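Local coordinates for protein N-acetylneuraminate epimerase (Escherichia coli, PDB 2UVK) that speeds the interconversion of the alpha- and beta-anomers of N-acetylneuraminic acid (sialic acid) in the bacterial periplasm, at residues G200-L205 against E221-G226; V113-N118 against V196-D201; N167-S172 against A183-W188. One frame throughout, in Å; residues are numbered along the deposited sequence. Where two conformers were deposited one is given.

Interaction 1 of 3, residues G200-L205 against E221-G226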
# COMPACT_ATOMS: atom_id res chain seq x y z
N GLY B 200 25.10 12.62 -5.69
CA GLY B 200 24.89 12.72 -7.13
C GLY B 200 23.92 11.66 -7.61
O GLY B 200 22.83 11.51 -7.06
N ASP B 201 24.34 10.88 -8.60
CA ASP B 201 23.45 9.92 -9.25
C ASP B 201 23.45 8.55 -8.57
O ASP B 201 22.92 7.59 -9.13
CB ASP B 201 23.80 9.80 -10.75
CG ASP B 201 23.24 10.93 -11.58
OD1 ASP B 201 22.33 11.65 -11.13
OD2 ASP B 201 23.75 11.13 -12.72
N LYS B 202 24.02 8.47 -7.36
CA LYS B 202 23.99 7.23 -6.57
C LYS B 202 23.31 7.43 -5.23
O LYS B 202 23.52 8.45 -4.59
CB LYS B 202 25.39 6.73 -6.30
CG LYS B 202 26.21 6.41 -7.56
CD LYS B 202 25.59 5.33 -8.42
CE LYS B 202 26.50 4.98 -9.60
NZ LYS B 202 27.76 4.35 -9.14
N THR B 203 22.49 6.45 -4.84
CA THR B 203 21.95 6.40 -3.47
C THR B 203 22.13 4.98 -2.93
O THR B 203 21.98 4.00 -3.66
CB THR B 203 20.48 6.75 -3.51
OG1 THR B 203 20.34 8.11 -3.95
CG2 THR B 203 19.82 6.54 -2.10
N TRP B 204 22.45 4.90 -1.64
CA TRP B 204 22.67 3.64 -0.95
C TRP B 204 21.66 3.49 0.19
O TRP B 204 21.38 4.46 0.88
CB TRP B 204 24.09 3.61 -0.39
CG TRP B 204 25.14 3.71 -1.46
CD1 TRP B 204 25.68 2.67 -2.14
CD2 TRP B 204 25.79 4.91 -1.94
NE1 TRP B 204 26.60 3.14 -3.04
CE2 TRP B 204 26.69 4.50 -2.95
CE3 TRP B 204 25.68 6.27 -1.66
CZ2 TRP B 204 27.49 5.41 -3.65
CZ3 TRP B 204 26.48 7.17 -2.35
CH2 TRP B 204 27.37 6.73 -3.34
N LEU B 205 21.12 2.27 0.34
CA LEU B 205 20.14 1.88 1.38
C LEU B 205 20.79 0.78 2.20
O LEU B 205 21.03 -0.31 1.70
CB LEU B 205 18.85 1.36 0.75
CG LEU B 205 18.15 2.25 -0.28
CD1 LEU B 205 16.93 1.53 -0.87
CD2 LEU B 205 17.74 3.57 0.34
N GLU B 221 22.27 -0.39 -3.82
CA GLU B 221 22.66 0.78 -4.53
C GLU B 221 21.64 1.06 -5.62
O GLU B 221 21.31 0.19 -6.45
CB GLU B 221 24.03 0.54 -5.16
CG GLU B 221 24.62 1.72 -5.85
CD GLU B 221 25.94 1.32 -6.44
OE1 GLU B 221 25.89 0.71 -7.54
OE2 GLU B 221 26.96 1.54 -5.75
N LEU B 222 21.16 2.29 -5.63
CA LEU B 222 20.32 2.79 -6.70
C LEU B 222 21.22 3.63 -7.58
O LEU B 222 21.81 4.59 -7.12
CB LEU B 222 19.17 3.66 -6.16
CG LEU B 222 18.02 2.93 -5.44
CD1 LEU B 222 18.46 2.10 -4.23
CD2 LEU B 222 16.94 3.94 -5.03
N ASP B 223 21.31 3.25 -8.85
CA ASP B 223 22.17 3.89 -9.84
C ASP B 223 21.30 4.65 -10.85
O ASP B 223 20.63 4.05 -11.69
CB ASP B 223 23.00 2.80 -10.47
CG ASP B 223 23.97 3.34 -11.52
OD1 ASP B 223 23.85 4.51 -11.92
OD2 ASP B 223 24.86 2.56 -11.93
N PHE B 224 21.31 5.97 -10.74
CA PHE B 224 20.55 6.85 -11.62
C PHE B 224 21.40 7.39 -12.78
O PHE B 224 20.97 8.34 -13.42
CB PHE B 224 20.04 8.08 -10.84
CG PHE B 224 18.97 7.78 -9.79
CD1 PHE B 224 17.64 7.94 -10.10
CD2 PHE B 224 19.32 7.44 -8.49
CE1 PHE B 224 16.65 7.71 -9.14
CE2 PHE B 224 18.32 7.22 -7.52
CZ PHE B 224 17.01 7.35 -7.87
N THR B 225 22.57 6.81 -13.04
CA THR B 225 23.51 7.38 -14.04
C THR B 225 23.04 7.20 -15.48
O THR B 225 23.44 7.97 -16.36
CB THR B 225 24.92 6.77 -13.91
OG1 THR B 225 24.86 5.35 -14.07
CG2 THR B 225 25.55 7.10 -12.57
N GLY B 226 22.20 6.20 -15.72
CA GLY B 226 21.81 5.86 -17.07
C GLY B 226 20.40 6.29 -17.38
O GLY B 226 19.74 6.97 -16.59
O HOH W 1 26.82 1.75 -10.02

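Interaction 2 of 3, residues V113-N118 against V196-D201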
# COMPACT_ATOMS: atom_id res chain seq x y z
N VAL B 113 12.88 5.82 4.22
CA VAL B 113 13.96 6.77 4.05
C VAL B 113 13.50 7.87 3.09
O VAL B 113 12.51 7.72 2.38
CB VAL B 113 15.25 6.10 3.51
CG1 VAL B 113 15.80 5.10 4.53
CG2 VAL B 113 15.01 5.50 2.13
N THR B 114 14.24 8.98 3.07
CA THR B 114 14.00 10.01 2.07
C THR B 114 15.33 10.64 1.66
O THR B 114 16.21 10.88 2.50
CB THR B 114 13.02 11.08 2.61
OG1 THR B 114 11.79 10.43 2.95
CG2 THR B 114 12.73 12.17 1.61
N PHE B 115 15.48 10.82 0.35
CA PHE B 115 16.64 11.53 -0.20
C PHE B 115 16.20 12.48 -1.31
O PHE B 115 15.12 12.33 -1.88
CB PHE B 115 17.71 10.55 -0.70
CG PHE B 115 17.27 9.63 -1.82
CD1 PHE B 115 17.60 9.90 -3.13
CD2 PHE B 115 16.56 8.46 -1.56
CE1 PHE B 115 17.22 9.04 -4.16
CE2 PHE B 115 16.18 7.61 -2.59
CZ PHE B 115 16.51 7.91 -3.90
N VAL B 116 17.06 13.46 -1.60
CA VAL B 116 16.75 14.46 -2.63
C VAL B 116 17.58 14.12 -3.88
O VAL B 116 18.80 13.92 -3.80
CB VAL B 116 17.05 15.91 -2.14
CG1 VAL B 116 16.77 16.95 -3.24
CG2 VAL B 116 16.22 16.25 -0.88
N HIS B 117 16.89 14.02 -5.01
CA HIS B 117 17.56 13.82 -6.30
C HIS B 117 16.88 14.68 -7.37
O HIS B 117 15.66 14.68 -7.53
CB HIS B 117 17.54 12.34 -6.64
CG HIS B 117 18.11 12.02 -7.99
ND1 HIS B 117 19.46 11.98 -8.23
CD2 HIS B 117 17.50 11.69 -9.15
CE1 HIS B 117 19.66 11.67 -9.50
NE2 HIS B 117 18.49 11.48 -10.08
N ASN B 118 17.69 15.50 -8.05
CA ASN B 118 17.15 16.38 -9.08
C ASN B 118 15.88 17.12 -8.68
O ASN B 118 14.88 17.14 -9.41
CB ASN B 118 16.92 15.60 -10.39
CG ASN B 118 18.22 15.02 -10.99
OD1 ASN B 118 18.17 14.10 -11.80
ND2 ASN B 118 19.36 15.55 -10.57
N VAL B 196 20.01 5.79 4.76
CA VAL B 196 20.20 6.24 3.36
C VAL B 196 21.36 7.22 3.24
O VAL B 196 21.58 8.06 4.11
CB VAL B 196 18.92 6.86 2.78
CG1 VAL B 196 18.46 8.07 3.57
CG2 VAL B 196 19.07 7.22 1.28
N VAL B 197 22.12 7.09 2.14
CA VAL B 197 23.09 8.11 1.74
C VAL B 197 22.92 8.37 0.25
O VAL B 197 22.73 7.43 -0.51
CB VAL B 197 24.56 7.71 2.03
CG1 VAL B 197 25.52 8.83 1.56
CG2 VAL B 197 24.79 7.45 3.49
N ASN B 198 22.97 9.64 -0.15
CA ASN B 198 22.86 10.05 -1.56
C ASN B 198 24.07 10.90 -1.94
O ASN B 198 24.47 11.77 -1.19
CB ASN B 198 21.59 10.89 -1.79
CG ASN B 198 21.60 11.59 -3.14
OD1 ASN B 198 21.98 12.78 -3.25
ND2 ASN B 198 21.24 10.86 -4.19
N LYS B 199 24.65 10.63 -3.10
CA LYS B 199 25.69 11.51 -3.62
C LYS B 199 25.55 11.50 -5.13
O LYS B 199 25.80 10.49 -5.75
CB LYS B 199 27.07 11.03 -3.19
CG LYS B 199 28.21 11.96 -3.63
CD LYS B 199 29.56 11.49 -3.13
N GLY B 200 25.10 12.62 -5.69
CA GLY B 200 24.89 12.72 -7.13
C GLY B 200 23.92 11.66 -7.61
O GLY B 200 22.83 11.51 -7.06
N ASP B 201 24.34 10.88 -8.60
CA ASP B 201 23.45 9.92 -9.25
C ASP B 201 23.45 8.55 -8.57
O ASP B 201 22.92 7.59 -9.13
CB ASP B 201 23.80 9.80 -10.75
CG ASP B 201 23.24 10.93 -11.58
OD1 ASP B 201 22.33 11.65 -11.13
OD2 ASP B 201 23.75 11.13 -12.72

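Interaction 3 of 3, residues N167-S172 against A183-W188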
# COMPACT_ATOMS: atom_id res chain seq x y z
N ASN B 167 7.50 -1.50 2.31
CA ASN B 167 7.35 -0.82 1.03
C ASN B 167 8.61 -0.92 0.18
O ASN B 167 9.64 -0.32 0.52
CB ASN B 167 7.04 0.67 1.24
CG ASN B 167 6.67 1.37 -0.05
OD1 ASN B 167 6.46 0.73 -1.08
ND2 ASN B 167 6.54 2.71 0.01
N LYS B 168 8.51 -1.68 -0.92
CA LYS B 168 9.63 -1.83 -1.85
C LYS B 168 9.59 -0.82 -2.99
O LYS B 168 10.54 -0.74 -3.77
CB LYS B 168 9.69 -3.26 -2.44
CG LYS B 168 8.58 -3.61 -3.37
CD LYS B 168 8.82 -4.98 -4.04
CE LYS B 168 7.73 -5.35 -4.99
NZ LYS B 168 8.16 -6.58 -5.78
N PHE B 169 8.49 -0.07 -3.11
CA PHE B 169 8.35 0.91 -4.18
C PHE B 169 9.19 2.14 -3.90
O PHE B 169 9.46 2.47 -2.75
CB PHE B 169 6.90 1.32 -4.37
CG PHE B 169 6.03 0.22 -4.88
CD1 PHE B 169 6.01 -0.08 -6.23
CD2 PHE B 169 5.24 -0.52 -4.02
CE1 PHE B 169 5.21 -1.08 -6.71
CE2 PHE B 169 4.44 -1.51 -4.49
CZ PHE B 169 4.43 -1.81 -5.85
N LEU B 170 9.60 2.80 -4.98
CA LEU B 170 10.28 4.08 -4.90
C LEU B 170 9.30 5.15 -5.38
O LEU B 170 8.76 5.06 -6.49
CB LEU B 170 11.53 4.08 -5.80
CG LEU B 170 12.43 5.31 -5.74
CD1 LEU B 170 13.09 5.46 -4.41
CD2 LEU B 170 13.50 5.23 -6.85
N LEU B 171 9.06 6.15 -4.53
CA LEU B 171 8.09 7.21 -4.78
C LEU B 171 8.85 8.51 -4.94
O LEU B 171 9.88 8.71 -4.30
CB LEU B 171 7.14 7.33 -3.58
CG LEU B 171 6.50 6.04 -3.03
CD1 LEU B 171 5.65 6.40 -1.77
CD2 LEU B 171 5.69 5.31 -4.06
N SER B 172 8.36 9.41 -5.78
CA SER B 172 8.95 10.75 -5.84
C SER B 172 7.88 11.82 -5.63
O SER B 172 6.79 11.77 -6.21
CB SER B 172 9.72 10.98 -7.15
OG SER B 172 8.87 10.96 -8.29
N ALA B 183 8.30 6.07 -9.11
CA ALA B 183 9.68 6.29 -9.55
C ALA B 183 10.46 4.99 -9.79
O ALA B 183 11.55 5.02 -10.36
CB ALA B 183 10.40 7.17 -8.57
N GLY B 184 9.90 3.86 -9.38
CA GLY B 184 10.57 2.58 -9.50
C GLY B 184 10.20 1.65 -8.37
O GLY B 184 9.28 1.91 -7.62
N GLU B 185 10.94 0.55 -8.28
CA GLU B 185 10.74 -0.42 -7.22
C GLU B 185 11.90 -1.36 -7.12
O GLU B 185 12.58 -1.68 -8.12
CB GLU B 185 9.47 -1.21 -7.42
CG GLU B 185 9.45 -2.09 -8.61
CD GLU B 185 8.06 -2.59 -8.90
OE1 GLU B 185 7.31 -1.83 -9.53
OE2 GLU B 185 7.73 -3.73 -8.49
N SER B 186 12.14 -1.82 -5.91
CA SER B 186 13.22 -2.75 -5.66
C SER B 186 12.93 -4.08 -6.32
O SER B 186 11.82 -4.60 -6.22
CB SER B 186 13.39 -3.00 -4.18
OG SER B 186 14.45 -3.89 -3.97
N PRO B 187 13.95 -4.66 -6.99
CA PRO B 187 13.76 -6.05 -7.38
C PRO B 187 13.70 -7.07 -6.25
O PRO B 187 13.35 -8.24 -6.49
CB PRO B 187 15.01 -6.33 -8.23
CG PRO B 187 15.72 -5.01 -8.45
CD PRO B 187 15.25 -4.09 -7.38
N TRP B 188 13.99 -6.64 -5.02
CA TRP B 188 14.13 -7.53 -3.87
C TRP B 188 13.00 -7.28 -2.85
O TRP B 188 11.90 -7.79 -3.03
CB TRP B 188 15.53 -7.37 -3.29
CG TRP B 188 16.55 -7.74 -4.35
CD1 TRP B 188 16.74 -8.97 -4.88
CD2 TRP B 188 17.43 -6.86 -5.04
NE1 TRP B 188 17.71 -8.92 -5.85
CE2 TRP B 188 18.16 -7.64 -5.97
CE3 TRP B 188 17.71 -5.49 -4.96
CZ2 TRP B 188 19.10 -7.09 -6.82
CZ3 TRP B 188 18.65 -4.95 -5.81
CH2 TRP B 188 19.35 -5.75 -6.71
O HOH W 2 10.00 -5.84 -7.59
O HOH W 3 10.34 -8.67 -5.17

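Interaction 1 of 3, residues G200-L205 against E221-G226
E221 holds its CG anti to the backbone N (chi1 -176°) and W204 turns its CG beside its own N (chi1 -61°). The two side chains lie side by side, pointing the same way, with carboxylate and indole planes 70° apart. W204 NE1 gives a hydrogen bond of 3.2 Å to the anti lone pair of E221 OE2; the oxygen lies out of the indole plane and the bond is bent. The other oxygen, E221 OE1, accepts a hydrogen bond from a water that also donates to D223 OD2 and accepts from K202 NZ, 2.9 Å away. That water joins the lysine to two acids: K202 NZ stays 4.4 Å from E221 OE1, beyond salt-bridge range. K202 runs alongside D223, with K202 CE 3.6 Å from D223 OD1, while K202 CB lies over one face of the indole, toward its rim. D223 OD1 accepts from the backbone N of T225, closing an Asx turn where the strand ends.

Beneath this polar row T203 and L222 form an antiparallel hydrogen-bonded pair, T203 N to L222 O at 3.0 Å and L222 N to T203 O at 2.7 Å, and F224 N continues the ladder to D201 O. On the face of T203 and L222 the contact is mainly apolar, L205 CD1 meeting L222 CD1 at 3.7 Å; T203 OG1 is bonded to N198. One blade of the propeller thus carries two chemistries: largely hydrocarbon on one face, and on the other acids whose negative charge is probably eased by the indole N-H, the water and the nearby lysine.

Interaction 2 of 3, residues V113-N118 against V196-D201
V113 and V196 meet where the strands 113-117 and 196-199 run side by side, 5° from parallel, at a closest axis distance of 7.4 Å. They belong to neighbouring blades, and side chains rather than a backbone ladder fill the seam. V113 CB lies 3.8 Å from V196 CG1, and V196 CG2, anti to its own backbone N, approaches F115 CD2 at 4.0 Å. F115 and N198 cross at about a right angle, yet the ring and amide planes are only 19° apart, with N198 ND2 3.9 Å from F115 CD1. That nitrogen is bonded to the hydroxyl of T203 and more weakly to G200 O, which steadies the amide.

Toward the C-terminal ends of the strands the fit changes from hydrocarbon to sparse polar contacts. H117 meets the turn with its edge: D201 OD1 sits near the ring plane, 3.1 Å from H117 CE1, and G200 O is 3.6 Å from H117 ND1. F224 stacks on the same imidazole. The seam therefore rests on apolar packing at its buried end, while at the more exposed end the carboxylate would probably favour the polarised C-H edge of the imidazole.

Interaction 3 of 3, residues N167-S172 against A183-W188
A beta hairpin, the outer pair of strands of a four-stranded propeller blade, brings F169 and L170 against A183, G184 and E185, with a classic beta bulge where A183 and G184 both face L170. L170 N donates to G184 O at 2.8 Å from well above the carbonyl plane, and A183 N returns a bond of the same length to L170 O. S186 N extends the ladder to K168 O at 2.9 Å. G184, with phi 147°, adopts a backbone that calls for glycine, since a CB would jam against the preceding carbonyl oxygen. L170 CG packs 3.9 Å from A183 CB.

E185 stands beside both F169 and K168. Its OE1 lies 3.6 Å from F169 CE1, the carboxylate turned 67° from the ring, and also bonds to the hydroxyl of Y182. K168 NZ makes only a long salt bridge of 4.0 Å to E185 OE2, supplemented by a water that accepts from NZ and donates to OE2 and to S186 O. A stronger partner comes from across the dimer, where K168 and E185 each pair with E185 and K168 of the second subunit. An alanine in place of E185 would probably leave K168 of both subunits short of a countercharge and the Y182 hydroxyl without this acceptor. The arrangement is that of a bulged hairpin at the edge of a Kelch blade, here forming part of a homodimer interface.

In the fold
The three contacts sample two successive four-stranded blades of the Kelch propeller and the seam between them. Interaction 3 joins the outer strands 169-174 and 179-185 of one blade; interaction 1 joins the middle strands 202-206 and 219-223 of the next; interaction 2 sets the innermost strands 112-117 and 195-199 of the two blades together. Along the chain, interaction 3 falls between the two halves of interaction 2, and interaction 1 begins at G200 and D201, which it shares with interaction 2. Centres lie about 8 Å apart for interactions 1 and 2, and 13 to 14 Å from interaction 3. L170 touches F115, L222 and F224, so one apolar layer links all three between the blades.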